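Beta-galacturonidase (Eisenbergiella tayi, PDB 6NCW) catalyses the hydrolysis of beta-galacturonides as a family 2 glycoside hydrolase and may also cleave beta-glucuronides. Local coordinates at residues C276-H281 against R309-P314; L322-G327 against H367-I372; W482-Q487 against P541-E546. All coordinates share one frame; numbering follows the deposited sequence.

Contact 1: C276-H281 against R309-P314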
loop_
_atom_site.group_PDB
_atom_site.type_symbol
_atom_site.label_atom_id
_atom_site.label_comp_id
_atom_site.label_asym_id
_atom_site.label_seq_id
_atom_site.Cartn_x
_atom_site.Cartn_y
_atom_site.Cartn_z
ATOM N N CYS A 276 -17.174 -14.950 12.668
ATOM C CA CYS A 276 -18.030 -13.794 12.816
ATOM C C CYS A 276 -18.016 -13.038 11.493
ATOM O O CYS A 276 -16.951 -12.820 10.916
ATOM C CB CYS A 276 -17.535 -12.906 13.953
ATOM S SG CYS A 276 -17.585 -13.700 15.594
ATOM N N ARG A 277 -19.193 -12.665 10.989
ATOM C CA ARG A 277 -19.257 -11.890 9.757
ATOM C C ARG A 277 -20.303 -10.796 9.894
ATOM O O ARG A 277 -21.489 -11.085 10.112
ATOM C CB ARG A 277 -19.560 -12.783 8.546
ATOM C CG ARG A 277 -19.755 -12.007 7.231
ATOM C CD ARG A 277 -20.225 -12.942 6.111
ATOM N NE ARG A 277 -20.583 -12.229 4.886
ATOM C CZ ARG A 277 -21.782 -11.701 4.640
ATOM N NH1 ARG A 277 -22.746 -11.788 5.548
ATOM N NH2 ARG A 277 -22.010 -11.075 3.486
ATOM N N HIS A 278 -19.849 -9.548 9.762
ATOM C CA HIS A 278 -20.712 -8.379 9.605
ATOM C C HIS A 278 -21.248 -8.287 8.181
ATOM O O HIS A 278 -20.574 -8.657 7.215
ATOM C CB HIS A 278 -19.932 -7.084 9.914
ATOM C CG HIS A 278 -20.000 -6.664 11.348
ATOM N ND1 HIS A 278 -21.168 -6.224 11.936
ATOM C CD2 HIS A 278 -19.057 -6.646 12.321
ATOM C CE1 HIS A 278 -20.938 -5.943 13.206
ATOM N NE2 HIS A 278 -19.660 -6.174 13.459
ATOM N N GLU A 279 -22.448 -7.737 8.048
ATOM C CA GLU A 279 -22.934 -7.265 6.751
ATOM C C GLU A 279 -22.251 -5.925 6.458
ATOM O O GLU A 279 -22.779 -4.849 6.760
ATOM C CB GLU A 279 -24.456 -7.135 6.750
ATOM C CG GLU A 279 -25.194 -8.494 6.898
ATOM C CD GLU A 279 -26.733 -8.376 6.738
ATOM O OE1 GLU A 279 -27.386 -9.369 6.312
ATOM O OE2 GLU A 279 -27.280 -7.298 7.060
ATOM N N ASP A 280 -21.043 -5.982 5.891
ATOM C CA ASP A 280 -20.328 -4.751 5.573
ATOM C C ASP A 280 -19.436 -4.968 4.357
ATOM O O ASP A 280 -18.849 -6.042 4.189
ATOM C CB ASP A 280 -19.508 -4.279 6.772
ATOM C CG ASP A 280 -19.027 -2.833 6.622
ATOM O OD1 ASP A 280 -17.855 -2.640 6.227
ATOM O OD2 ASP A 280 -19.828 -1.895 6.893
ATOM N N HIS A 281 -19.333 -3.943 3.511
ATOM C CA HIS A 281 -18.556 -4.063 2.281
ATOM C C HIS A 281 -18.245 -2.651 1.818
ATOM O O HIS A 281 -19.100 -1.765 1.964
ATOM C CB HIS A 281 -19.335 -4.834 1.208
ATOM C CG HIS A 281 -18.596 -5.046 -0.076
ATOM N ND1 HIS A 281 -18.311 -4.021 -0.954
ATOM C CD2 HIS A 281 -18.125 -6.178 -0.654
ATOM C CE1 HIS A 281 -17.689 -4.510 -2.012
ATOM N NE2 HIS A 281 -17.549 -5.813 -1.847
ATOM N N ARG A 309 -21.536 -16.658 12.357
ATOM C CA ARG A 309 -22.222 -15.967 13.431
ATOM C C ARG A 309 -22.529 -14.555 12.940
ATOM O O ARG A 309 -21.619 -13.834 12.510
ATOM C CB ARG A 309 -21.339 -15.958 14.692
ATOM C CG ARG A 309 -21.857 -15.077 15.791
ATOM C CD ARG A 309 -21.118 -15.190 17.119
ATOM N NE ARG A 309 -21.716 -14.167 17.973
ATOM C CZ ARG A 309 -21.059 -13.181 18.574
ATOM N NH1 ARG A 309 -19.728 -13.114 18.516
ATOM N NH2 ARG A 309 -21.745 -12.274 19.264
ATOM N N THR A 310 -23.807 -14.163 12.998
ATOM C CA THR A 310 -24.291 -12.892 12.438
ATOM C C THR A 310 -24.049 -11.727 13.415
ATOM O O THR A 310 -24.971 -11.147 13.999
ATOM C CB THR A 310 -25.779 -13.005 12.100
ATOM O OG1 THR A 310 -26.537 -13.168 13.305
ATOM C CG2 THR A 310 -26.076 -14.207 11.208
ATOM N N VAL A 311 -22.780 -11.345 13.571
ATOM C CA VAL A 311 -22.472 -10.180 14.409
ATOM C C VAL A 311 -22.961 -8.899 13.735
ATOM O O VAL A 311 -22.694 -8.673 12.548
ATOM C CB VAL A 311 -20.964 -10.100 14.690
ATOM C CG1 VAL A 311 -20.525 -11.297 15.546
ATOM C CG2 VAL A 311 -20.149 -10.034 13.362
ATOM N N HIS A 312 -23.694 -8.050 14.472
ATOM C CA HIS A 312 -24.404 -8.351 15.734
ATOM C C HIS A 312 -25.882 -7.998 15.516
ATOM O O HIS A 312 -26.433 -7.109 16.176
ATOM C CB HIS A 312 -23.862 -7.548 16.913
ATOM C CG HIS A 312 -22.430 -7.848 17.241
ATOM N ND1 HIS A 312 -22.027 -9.051 17.775
ATOM C CD2 HIS A 312 -21.308 -7.102 17.112
ATOM C CE1 HIS A 312 -20.719 -9.029 17.975
ATOM N NE2 HIS A 312 -20.258 -7.856 17.586
ATOM N N TYR A 313 -26.522 -8.671 14.569
ATOM C CA TYR A 313 -27.893 -8.340 14.205
ATOM C C TYR A 313 -28.399 -9.416 13.258
ATOM O O TYR A 313 -27.601 -10.162 12.689
ATOM C CB TYR A 313 -27.980 -6.948 13.537
ATOM C CG TYR A 313 -26.787 -6.670 12.683
ATOM C CD1 TYR A 313 -26.591 -7.368 11.500
ATOM C CD2 TYR A 313 -25.821 -5.745 13.075
ATOM C CE1 TYR A 313 -25.485 -7.160 10.726
ATOM C CE2 TYR A 313 -24.707 -5.516 12.297
ATOM C CZ TYR A 313 -24.539 -6.229 11.115
ATOM O OH TYR A 313 -23.426 -6.028 10.323
ATOM N N PRO A 314 -29.709 -9.501 13.064
ATOM C CA PRO A 314 -30.235 -10.483 12.112
ATOM C C PRO A 314 -29.784 -10.144 10.705
ATOM O O PRO A 314 -29.558 -8.977 10.368
ATOM C CB PRO A 314 -31.761 -10.364 12.277
ATOM C CG PRO A 314 -31.936 -9.824 13.693
ATOM C CD PRO A 314 -30.773 -8.850 13.846
HETATM O O HOH W 1 -23.893 -9.956 10.307
HETATM O O HOH W 2 -23.311 -3.728 8.956
#
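H278 and Y313 meet tip to flank, and H278 illustrates how a loop residue can be locked among unlike partners. CB lies 3.7 Å from Y313 OH, and CG 3.6 Å from both Y313 OH and V311 O. ND1 then forms a hydrogen bond of 2.8 Å with Y313 OH, nearly straight (168°), with either group as possible donor. That phenol oxygen, near the plane of the H278 ring, also accepts a weak bond from E279 N and binds water 2. On the far rim of the imidazole, H278 CD2 is 3.7 Å from V311 CG2; this methyl stands over the ring centre, 3.8 Å from the centroid, as a CH-pi contact that also covers NE2. The tip turns to H312, H278 CE1 lying 4.1 Å from H312 CD2 with the ring planes almost perpendicular.

With V311 CG1 anti to the carbonyl carbon (chi1 -66°), that methyl reaches C276 CB at 3.8 Å and also lies over the R309 guanidinium. Water 1 lies within hydrogen-bonding distance of V311 O and R277 O but cannot serve every acceptor around it. The V311-H312 peptide is cis. The two strands pair in parallel at C276 and R309, where they end, and R277 N donates to R309 O at 3.1 Å. R309 also pairs with E333 and E465 and bonds N377; H312 bonds E333 and a glycerol, probably from the crystallisation liquor. Loops gathered at the C-terminal ends of adjacent parallel strands are the hallmark of a TIM-barrel active site; here H312, N377 and E465 are among the galacturonate-binding residues.

Contact 2: L322-G327 against H367-I372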
loop_
_atom_site.group_PDB
_atom_site.type_symbol
_atom_site.label_atom_id
_atom_site.label_comp_id
_atom_site.label_asym_id
_atom_site.label_seq_id
_atom_site.Cartn_x
_atom_site.Cartn_y
_atom_site.Cartn_z
ATOM N N LEU A 322 -28.832 -18.880 1.318
ATOM C CA LEU A 322 -27.608 -19.448 0.759
ATOM C C LEU A 322 -26.883 -20.331 1.769
ATOM O O LEU A 322 -26.188 -21.278 1.374
ATOM C CB LEU A 322 -26.691 -18.336 0.256
ATOM C CG LEU A 322 -27.176 -17.600 -0.998
ATOM C CD1 LEU A 322 -26.508 -16.212 -1.119
ATOM C CD2 LEU A 322 -26.921 -18.430 -2.255
ATOM N N CYS A 323 -27.026 -20.047 3.067
ATOM C CA CYS A 323 -26.454 -20.938 4.075
ATOM C C CYS A 323 -27.243 -22.247 4.153
ATOM O O CYS A 323 -26.643 -23.322 4.264
ATOM C CB CYS A 323 -26.418 -20.252 5.445
ATOM S SG CYS A 323 -25.283 -18.799 5.594
ATOM N N ASP A 324 -28.587 -22.164 4.114
ATOM C CA ASP A 324 -29.444 -23.352 4.023
ATOM C C ASP A 324 -29.014 -24.268 2.886
ATOM O O ASP A 324 -28.816 -25.472 3.085
ATOM C CB ASP A 324 -30.906 -22.945 3.812
ATOM C CG ASP A 324 -31.495 -22.219 4.993
ATOM O OD1 ASP A 324 -30.945 -22.337 6.113
ATOM O OD2 ASP A 324 -32.512 -21.513 4.796
ATOM N N GLU A 325 -28.881 -23.707 1.671
ATOM C CA GLU A 325 -28.526 -24.490 0.486
ATOM C C GLU A 325 -27.124 -25.079 0.547
ATOM O O GLU A 325 -26.867 -26.077 -0.132
ATOM C CB GLU A 325 -28.643 -23.632 -0.778
ATOM C CG GLU A 325 -30.073 -23.268 -1.099
ATOM C CD GLU A 325 -30.212 -22.314 -2.267
ATOM O OE1 GLU A 325 -31.185 -21.534 -2.267
ATOM O OE2 GLU A 325 -29.375 -22.352 -3.194
ATOM N N GLN A 326 -26.203 -24.490 1.318
ATOM C CA GLN A 326 -24.826 -24.971 1.327
ATOM C C GLN A 326 -24.445 -25.682 2.622
ATOM O O GLN A 326 -23.305 -26.127 2.758
ATOM C CB GLN A 326 -23.868 -23.806 1.026
ATOM C CG GLN A 326 -24.008 -23.334 -0.436
ATOM C CD GLN A 326 -23.231 -22.037 -0.778
ATOM O OE1 GLN A 326 -22.162 -22.086 -1.368
ATOM N NE2 GLN A 326 -23.807 -20.893 -0.455
ATOM N N GLY A 327 -25.376 -25.846 3.555
ATOM C CA GLY A 327 -25.085 -26.608 4.754
ATOM C C GLY A 327 -24.235 -25.869 5.756
ATOM O O GLY A 327 -23.483 -26.497 6.502
ATOM N N HIS A 367 -35.503 -21.547 8.805
ATOM C CA HIS A 367 -34.178 -21.757 8.210
ATOM C C HIS A 367 -33.459 -22.900 8.905
ATOM O O HIS A 367 -33.112 -22.767 10.084
ATOM C CB HIS A 367 -33.331 -20.475 8.281
ATOM C CG HIS A 367 -33.748 -19.427 7.293
ATOM N ND1 HIS A 367 -33.355 -19.449 5.969
ATOM C CD2 HIS A 367 -34.545 -18.343 7.429
ATOM C CE1 HIS A 367 -33.896 -18.423 5.334
ATOM N NE2 HIS A 367 -34.622 -17.737 6.197
ATOM N N PRO A 368 -33.234 -24.036 8.245
ATOM C CA PRO A 368 -32.505 -25.123 8.916
ATOM C C PRO A 368 -31.094 -24.741 9.321
ATOM O O PRO A 368 -30.544 -25.345 10.253
ATOM C CB PRO A 368 -32.506 -26.239 7.865
ATOM C CG PRO A 368 -32.604 -25.481 6.540
ATOM C CD PRO A 368 -33.549 -24.358 6.842
ATOM N N SER A 369 -30.474 -23.769 8.647
ATOM C CA SER A 369 -29.101 -23.401 8.999
ATOM C C SER A 369 -29.021 -22.819 10.401
ATOM O O SER A 369 -28.021 -23.018 11.106
ATOM C CB SER A 369 -28.543 -22.401 7.989
ATOM O OG SER A 369 -29.327 -21.217 7.981
ATOM N N ILE A 370 -30.056 -22.101 10.826
ATOM C CA ILE A 370 -30.034 -21.458 12.134
ATOM C C ILE A 370 -30.164 -22.544 13.191
ATOM O O ILE A 370 -31.215 -23.179 13.298
ATOM C CB ILE A 370 -31.150 -20.429 12.273
ATOM C CG1 ILE A 370 -30.969 -19.284 11.263
ATOM C CG2 ILE A 370 -31.136 -19.880 13.687
ATOM C CD1 ILE A 370 -32.216 -18.423 11.153
ATOM N N TYR A 371 -29.106 -22.766 13.975
ATOM C CA TYR A 371 -29.165 -23.788 15.007
ATOM C C TYR A 371 -29.219 -23.216 16.417
ATOM O O TYR A 371 -29.496 -23.970 17.363
ATOM C CB TYR A 371 -27.969 -24.749 14.878
ATOM C CG TYR A 371 -26.674 -24.160 15.381
ATOM C CD1 TYR A 371 -25.920 -23.290 14.586
ATOM C CD2 TYR A 371 -26.213 -24.459 16.660
ATOM C CE1 TYR A 371 -24.740 -22.757 15.049
ATOM C CE2 TYR A 371 -25.047 -23.924 17.138
ATOM C CZ TYR A 371 -24.315 -23.076 16.333
ATOM O OH TYR A 371 -23.174 -22.549 16.840
ATOM N N ILE A 372 -29.025 -21.907 16.585
ATOM C CA ILE A 372 -28.997 -21.305 17.911
ATOM C C ILE A 372 -29.399 -19.841 17.797
ATOM O O ILE A 372 -29.083 -19.171 16.808
ATOM C CB ILE A 372 -27.599 -21.473 18.546
ATOM C CG1 ILE A 372 -27.592 -20.997 19.991
ATOM C CG2 ILE A 372 -26.553 -20.740 17.714
ATOM C CD1 ILE A 372 -26.333 -21.368 20.730
#
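In this TIM barrel a beta turn leading into strand 370-374 is pinned to the end of an outer helix by one carboxylate: D324, in the last turns of helix 317-326, takes up donors from H367 and S369. The turn, type I from H367 to I370, brings its polar groups to the two oxygens of that acid. D324 OD1 accepts twice, from S369 N at 2.9 Å, met nearly along the C-O direction, and from S369 OG at 2.7 Å, the two donors arriving from opposite faces of the carboxylate plane. S369 OG joins its own amide there because it is held between the backbone N and the carbonyl carbon (chi1 61°). The other oxygen, D324 OD2, receives H367 ND1 at 2.5 Å, a very short distance to be read with caution; it is used on its syn side, with the donor 21° out of the carboxylate plane. Such a partner probably stabilises positive charge on the imidazole.

P368 lays its ring against the acid, CD being 3.4 Å from D324 OD1. C323 CB and S369 CB also touch, at 4.0 Å. G327, with positive phi, is the first residue to leave helical geometry, in a Schellman motif. Strand 329-333 lies alongside, V330 touching C323 and S369 and bonding to the backbone of S369 and Y371. From outside, L230 of strand 227-238 in the immunoglobulin-like domain covers D324 and P368, and L20 of a second subunit packs on L322 and E325.

Contact 3: W482-Q487 against P541-E546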
loop_
_atom_site.group_PDB
_atom_site.type_symbol
_atom_site.label_atom_id
_atom_site.label_comp_id
_atom_site.label_asym_id
_atom_site.label_seq_id
_atom_site.Cartn_x
_atom_site.Cartn_y
_atom_site.Cartn_z
ATOM N N TRP A 482 -0.326 -5.195 14.859
ATOM C CA TRP A 482 -0.917 -4.629 13.643
ATOM C C TRP A 482 -0.245 -5.145 12.369
ATOM O O TRP A 482 -0.801 -4.961 11.290
ATOM C CB TRP A 482 -0.941 -3.086 13.623
ATOM C CG TRP A 482 -1.757 -2.478 14.777
ATOM C CD1 TRP A 482 -1.274 -1.760 15.844
ATOM C CD2 TRP A 482 -3.184 -2.540 14.951
ATOM N NE1 TRP A 482 -2.317 -1.376 16.676
ATOM C CE2 TRP A 482 -3.496 -1.841 16.145
ATOM C CE3 TRP A 482 -4.230 -3.131 14.224
ATOM C CZ2 TRP A 482 -4.805 -1.718 16.616
ATOM C CZ3 TRP A 482 -5.527 -2.993 14.692
ATOM C CH2 TRP A 482 -5.805 -2.306 15.881
ATOM N N SER A 483 0.936 -5.779 12.454
ATOM C CA SER A 483 1.516 -6.425 11.284
ATOM C C SER A 483 0.807 -7.744 10.986
ATOM O O SER A 483 0.275 -8.412 11.878
ATOM C CB SER A 483 3.020 -6.692 11.468
ATOM O OG SER A 483 3.274 -7.735 12.408
ATOM N N GLU A 484 0.821 -8.121 9.707
ATOM C CA GLU A 484 0.238 -9.389 9.300
ATOM C C GLU A 484 0.984 -10.571 9.901
ATOM O O GLU A 484 0.369 -11.605 10.184
ATOM C CB GLU A 484 0.224 -9.490 7.769
ATOM C CG GLU A 484 -0.774 -8.544 7.090
ATOM C CD GLU A 484 -0.918 -8.819 5.600
ATOM O OE1 GLU A 484 -1.384 -9.932 5.253
ATOM O OE2 GLU A 484 -0.559 -7.927 4.780
ATOM N N GLU A 485 2.307 -10.458 10.065
ATOM C CA GLU A 485 3.061 -11.546 10.691
ATOM C C GLU A 485 2.594 -11.790 12.110
ATOM O O GLU A 485 2.393 -12.937 12.517
ATOM C CB GLU A 485 4.552 -11.243 10.685
ATOM C CG GLU A 485 5.138 -11.220 9.306
ATOM C CD GLU A 485 5.255 -9.797 8.757
ATOM O OE1 GLU A 485 4.620 -8.868 9.318
ATOM O OE2 GLU A 485 5.988 -9.621 7.761
ATOM N N TYR A 486 2.412 -10.728 12.891
ATOM C CA TYR A 486 1.948 -10.972 14.246
ATOM C C TYR A 486 0.578 -11.637 14.232
ATOM O O TYR A 486 0.300 -12.511 15.060
ATOM C CB TYR A 486 1.895 -9.691 15.071
ATOM C CG TYR A 486 1.486 -10.021 16.486
ATOM C CD1 TYR A 486 0.151 -9.967 16.884
ATOM C CD2 TYR A 486 2.429 -10.468 17.405
ATOM C CE1 TYR A 486 -0.231 -10.300 18.185
ATOM C CE2 TYR A 486 2.066 -10.792 18.694
ATOM C CZ TYR A 486 0.730 -10.708 19.084
ATOM O OH TYR A 486 0.377 -11.055 20.373
ATOM N N GLN A 487 -0.304 -11.224 13.315
ATOM C CA GLN A 487 -1.636 -11.813 13.294
ATOM C C GLN A 487 -1.559 -13.304 12.997
ATOM O O GLN A 487 -2.366 -14.087 13.509
ATOM C CB GLN A 487 -2.532 -11.121 12.268
ATOM C CG GLN A 487 -3.962 -11.664 12.285
ATOM C CD GLN A 487 -4.808 -11.186 11.109
ATOM O OE1 GLN A 487 -4.371 -11.230 9.940
ATOM N NE2 GLN A 487 -6.024 -10.727 11.405
ATOM N N PRO A 541 -6.917 -11.798 0.922
ATOM C CA PRO A 541 -6.482 -12.630 2.062
ATOM C C PRO A 541 -5.219 -12.077 2.712
ATOM O O PRO A 541 -4.229 -11.798 2.036
ATOM C CB PRO A 541 -6.245 -14.015 1.437
ATOM C CG PRO A 541 -6.211 -13.796 -0.054
ATOM C CD PRO A 541 -6.979 -12.537 -0.351
ATOM N N LYS A 542 -5.276 -11.877 4.031
ATOM C CA LYS A 542 -4.097 -11.525 4.808
ATOM C C LYS A 542 -3.238 -12.777 5.007
ATOM O O LYS A 542 -3.647 -13.885 4.657
ATOM C CB LYS A 542 -4.505 -10.927 6.155
ATOM C CG LYS A 542 -5.277 -9.619 6.057
ATOM C CD LYS A 542 -5.650 -9.082 7.426
ATOM C CE LYS A 542 -6.762 -8.030 7.294
ATOM N NZ LYS A 542 -7.268 -7.601 8.601
ATOM N N LEU A 543 -2.027 -12.607 5.557
ATOM C CA LEU A 543 -1.161 -13.772 5.736
ATOM C C LEU A 543 -1.831 -14.828 6.616
ATOM O O LEU A 543 -1.774 -16.024 6.309
ATOM C CB LEU A 543 0.198 -13.367 6.323
ATOM C CG LEU A 543 1.128 -12.441 5.520
ATOM C CD1 LEU A 543 2.386 -12.119 6.317
ATOM C CD2 LEU A 543 1.518 -13.098 4.200
ATOM N N ALA A 544 -2.505 -14.399 7.692
ATOM C CA ALA A 544 -3.195 -15.318 8.593
ATOM C C ALA A 544 -4.247 -16.176 7.895
ATOM O O ALA A 544 -4.724 -17.140 8.490
ATOM C CB ALA A 544 -3.861 -14.544 9.732
ATOM N N TYR A 545 -4.621 -15.861 6.659
ATOM C CA TYR A 545 -5.619 -16.665 5.968
ATOM C C TYR A 545 -5.156 -18.112 5.840
ATOM O O TYR A 545 -5.946 -19.047 6.033
ATOM C CB TYR A 545 -5.902 -16.029 4.609
ATOM C CG TYR A 545 -6.953 -16.655 3.714
ATOM C CD1 TYR A 545 -6.708 -17.847 3.032
ATOM C CD2 TYR A 545 -8.148 -15.985 3.456
ATOM C CE1 TYR A 545 -7.637 -18.380 2.176
ATOM C CE2 TYR A 545 -9.079 -16.504 2.598
ATOM C CZ TYR A 545 -8.830 -17.698 1.966
ATOM O OH TYR A 545 -9.774 -18.196 1.114
ATOM N N GLU A 546 -3.865 -18.315 5.568
ATOM C CA GLU A 546 -3.358 -19.676 5.393
ATOM C C GLU A 546 -3.260 -20.421 6.722
ATOM O O GLU A 546 -3.360 -21.649 6.746
ATOM C CB GLU A 546 -2.002 -19.649 4.689
ATOM C CG GLU A 546 -2.080 -19.156 3.244
ATOM C CD GLU A 546 -3.023 -20.012 2.392
ATOM O OE1 GLU A 546 -3.885 -19.448 1.667
ATOM O OE2 GLU A 546 -2.913 -21.257 2.469
HETATM O O HOH W 3 -2.070 -11.821 8.730
#
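One water ties Q487 and E484 to A544: water 3 donates to Q487 OE1 at 2.7 Å and to E484 O at 2.8 Å, and accepts from A544 N at 2.8 Å. It joins the N-terminal ends of two outer helices of the TIM barrel, 484-500 and 544-553, and exemplifies how amides at a helix start find acceptors outside their own helix. The first helix is capped from within, S483 at the N-cap accepting from Y486 N through its hydroxyl.

Across the junction the direct bond is L543 N to E484 OE1, 2.8 Å, with the carboxylate oxygen met nearly along its C-O direction. E484 gets there by setting CG anti to the carbonyl carbon (chi1 -70°) and running on extended; OE1 serves the junction while OE2 bonds G473 N and forms a salt bridge to R475 of a fourth subunit, an arrangement that probably favours the charged carboxylate. Beside this bond, L543 CD1 packs 3.7 Å from E484 CB, the two side chains crossing at about a right angle.

Q487 supplies the second grip. Its CG is anti to the backbone N (chi1 -177°), which carries the amide toward the other segment, while NE2 is taken by A468 O and G533 O. K542 passes at about a right angle to Q487 as an extended chain, and its NZ pairs with D514. The side chain of K532, which binds galacturonate, lies about 5 Å from that of Q487. At the amide tip, Q487 OE1 rests 3.4 Å from A544 CB and 3.5 Å from K542 CD.

Overall arrangement
Followed from the N terminus, the contacts come in series along the barrel domain, each closing before the next opens. Contact 1 closes the crossover from strand 268-276 through helix 290-302 to strand 307-309, joining two neighbouring strand ends at the sugar-binding site. Contact 2 spans strand 329-333 and helix 349-364, fixing helix 317-326 to the entry of strand 370-374; its centre is about 15 Å from that of contact 1. Contact 3 closes a span through helix 484-500, strand 504-509 and the short strands 515-516 and 529-530, joining the starts of helices 484-500 and 544-553. It lies about 21 Å from contact 1 and about 29 Å from contact 2, centre to centre; none touch.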